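Local coordinates for 49 protein (Murid herpesvirus 4, PDB 6A4V) that probably helps the virus replicate by interacting with the host enzyme poly(ADP-ribose) polymerase 1, at residues H162-C167 with V219-V224. Residues are numbered along the deposited sequence; the frame is centred on the assembly and turned at random.
Sequences HEWCAC and VLVYWV
Val221 touches both Cys165 and Trp164 across two antiparallel helices, and Val224 touches Trp164 as well. The CG1 methyl of Val221, 3.5 Å from Cys165 SG, also comes within 4.2 Å of Trp164 CZ3, so one branch of the valine is shared between thiol and indole. The same sulfur, Cys165 SG, lies 4.2 Å from Tyr222 CA. One helical turn on from Val221, the CG1 methyl of Val224 approaches the far corner of the six-membered ring, 3.5 Å from Trp164 CH2. It comes in obliquely, and the two side chains cross at about a right angle. The indole is carried across by its first torsion: with CG anti to the backbone N (chi1 -176°), the benzo end reaches nearer to the partner helix than its CB direction alone would suggest. Near the plane of the ring, at its edge, sits the carbonyl of Val221, whose O lies 3.8 Å from Trp164 CZ3. This approach is a packing contact; the oxygen accepts a hydrogen bond from Ser225 OG of its own helix.

In this predominantly helical protein, the pairing is antiparallel helix packing within the BRRF1-like region. It brings the short helix 161-168 against the long helix 213-235, some 50 residues on in sequence, through apolar side chains and a thiol. The local axes run at 177° and approach to 9.7 Å, with Cys165 level with Val221, their CA atoms 6.4 Å apart.

Further out, the indole packs edge-to-face with the rings of Tyr155 and Phe168, while helix 131-146 packs against both helices, Ala136 touching Trp164 and Thr139 touching Val221 and Val224. The Tyr222 side chain starts away from helix 161-168, and its OH hydrogen-bonds to Phe198 O of helix 195-203.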
loop_
_atom_site.group_PDB
_atom_site.type_symbol
_atom_site.label_atom_id
_atom_site.label_comp_id
_atom_site.label_asym_id
_atom_site.label_seq_id
_atom_site.Cartn_x
_atom_site.Cartn_y
_atom_site.Cartn_z
ATOM N N HIS B 162 -1.954 19.790 20.804
ATOM C CA HIS B 162 -0.657 20.367 20.514
ATOM C C HIS B 162 -0.234 21.357 21.628
ATOM O O HIS B 162 0.905 21.361 22.065
ATOM C CB HIS B 162 -0.696 21.002 19.114
ATOM C CG HIS B 162 -1.582 22.199 18.989
ATOM N ND1 HIS B 162 -2.964 22.110 19.015
ATOM C CD2 HIS B 162 -1.290 23.504 18.824
ATOM C CE1 HIS B 162 -3.483 23.312 18.858
ATOM N NE2 HIS B 162 -2.475 24.181 18.751
ATOM N N GLU B 163 -1.166 22.181 22.116
ATOM C CA GLU B 163 -0.874 23.093 23.218
ATOM C C GLU B 163 -0.281 22.298 24.387
ATOM O O GLU B 163 0.796 22.637 24.876
ATOM C CB GLU B 163 -2.115 23.903 23.603
ATOM C CG GLU B 163 -2.230 25.213 22.828
ATOM C CD GLU B 163 -3.602 25.858 22.855
ATOM O OE1 GLU B 163 -4.356 25.585 23.814
ATOM O OE2 GLU B 163 -3.921 26.620 21.908
ATOM N N TRP B 164 -0.958 21.205 24.770
ATOM C CA TRP B 164 -0.533 20.315 25.865
ATOM C C TRP B 164 0.838 19.694 25.604
ATOM O O TRP B 164 1.625 19.574 26.533
ATOM C CB TRP B 164 -1.607 19.252 26.116
ATOM C CG TRP B 164 -1.396 18.304 27.255
ATOM C CD1 TRP B 164 -1.960 18.412 28.493
ATOM C CD2 TRP B 164 -0.817 16.984 27.211
ATOM N NE1 TRP B 164 -1.659 17.317 29.262
ATOM C CE2 TRP B 164 -0.922 16.438 28.511
ATOM C CE3 TRP B 164 -0.099 16.263 26.258
ATOM C CZ2 TRP B 164 -0.422 15.180 28.848
ATOM C CZ3 TRP B 164 0.398 15.019 26.586
ATOM C CH2 TRP B 164 0.219 14.478 27.855
ATOM N N CYS B 165 1.113 19.291 24.359
ATOM C CA CYS B 165 2.423 18.716 24.016
ATOM C C CYS B 165 3.530 19.762 24.212
ATOM O O CYS B 165 4.647 19.429 24.632
ATOM C CB CYS B 165 2.468 18.192 22.582
ATOM S SG CYS B 165 3.855 17.062 22.279
ATOM N N ALA B 166 3.225 21.019 23.876
ATOM C CA ALA B 166 4.199 22.098 23.940
ATOM C C ALA B 166 4.581 22.378 25.406
ATOM O O ALA B 166 5.773 22.397 25.737
ATOM C CB ALA B 166 3.656 23.327 23.244
ATOM N N CYS B 167 3.585 22.585 26.278
ATOM C CA CYS B 167 3.847 22.776 27.708
ATOM C C CYS B 167 4.874 21.767 28.210
ATOM O O CYS B 167 5.892 22.129 28.800
ATOM C CB CYS B 167 2.611 22.575 28.568
ATOM S SG CYS B 167 1.403 23.893 28.342
ATOM N N VAL B 219 9.230 11.781 24.635
ATOM C CA VAL B 219 8.720 10.792 23.720
ATOM C C VAL B 219 7.381 10.261 24.249
ATOM O O VAL B 219 6.466 9.985 23.481
ATOM C CB VAL B 219 9.744 9.651 23.550
ATOM C CG1 VAL B 219 9.118 8.341 23.099
ATOM C CG2 VAL B 219 10.858 10.037 22.602
ATOM N N LEU B 220 7.298 10.028 25.554
ATOM C CA LEU B 220 6.031 9.572 26.133
ATOM C C LEU B 220 4.941 10.586 25.831
ATOM O O LEU B 220 3.792 10.247 25.552
ATOM C CB LEU B 220 6.135 9.446 27.641
ATOM C CG LEU B 220 4.824 9.014 28.288
ATOM C CD1 LEU B 220 4.245 7.795 27.577
ATOM C CD2 LEU B 220 5.032 8.714 29.763
ATOM N N VAL B 221 5.333 11.851 25.938
ATOM C CA VAL B 221 4.429 12.913 25.831
ATOM C C VAL B 221 3.871 12.884 24.424
ATOM O O VAL B 221 2.675 13.067 24.217
ATOM C CB VAL B 221 5.102 14.272 26.088
ATOM C CG1 VAL B 221 4.369 15.381 25.358
ATOM C CG2 VAL B 221 5.208 14.583 27.555
ATOM N N TYR B 222 4.803 12.791 23.481
ATOM C CA TYR B 222 4.509 12.919 22.055
ATOM C C TYR B 222 3.552 11.785 21.673
ATOM O O TYR B 222 2.559 12.017 21.050
ATOM C CB TYR B 222 5.826 12.864 21.279
ATOM C CG TYR B 222 5.733 12.725 19.782
ATOM C CD1 TYR B 222 5.734 13.846 18.963
ATOM C CD2 TYR B 222 5.717 11.481 19.174
ATOM C CE1 TYR B 222 5.709 13.729 17.585
ATOM C CE2 TYR B 222 5.718 11.351 17.792
ATOM C CZ TYR B 222 5.684 12.484 16.992
ATOM O OH TYR B 222 5.662 12.404 15.622
ATOM N N TRP B 223 3.849 10.570 22.129
ATOM C CA TRP B 223 2.995 9.457 21.803
ATOM C C TRP B 223 1.655 9.513 22.529
ATOM O O TRP B 223 0.668 9.004 22.012
ATOM C CB TRP B 223 3.690 8.122 22.020
ATOM C CG TRP B 223 4.692 7.898 20.935
ATOM C CD1 TRP B 223 6.047 7.945 21.048
ATOM C CD2 TRP B 223 4.418 7.635 19.557
ATOM N NE1 TRP B 223 6.636 7.713 19.841
ATOM C CE2 TRP B 223 5.660 7.500 18.907
ATOM C CE3 TRP B 223 3.254 7.390 18.826
ATOM C CZ2 TRP B 223 5.762 7.212 17.542
ATOM C CZ3 TRP B 223 3.354 7.076 17.492
ATOM C CH2 TRP B 223 4.589 7.041 16.851
ATOM N N VAL B 224 1.592 10.167 23.685
ATOM C CA VAL B 224 0.309 10.298 24.312
ATOM C C VAL B 224 -0.508 11.259 23.443
ATOM O O VAL B 224 -1.648 11.039 23.193
ATOM C CB VAL B 224 0.409 10.811 25.765
ATOM C CG1 VAL B 224 -0.822 11.585 26.175
ATOM C CG2 VAL B 224 0.648 9.703 26.769
#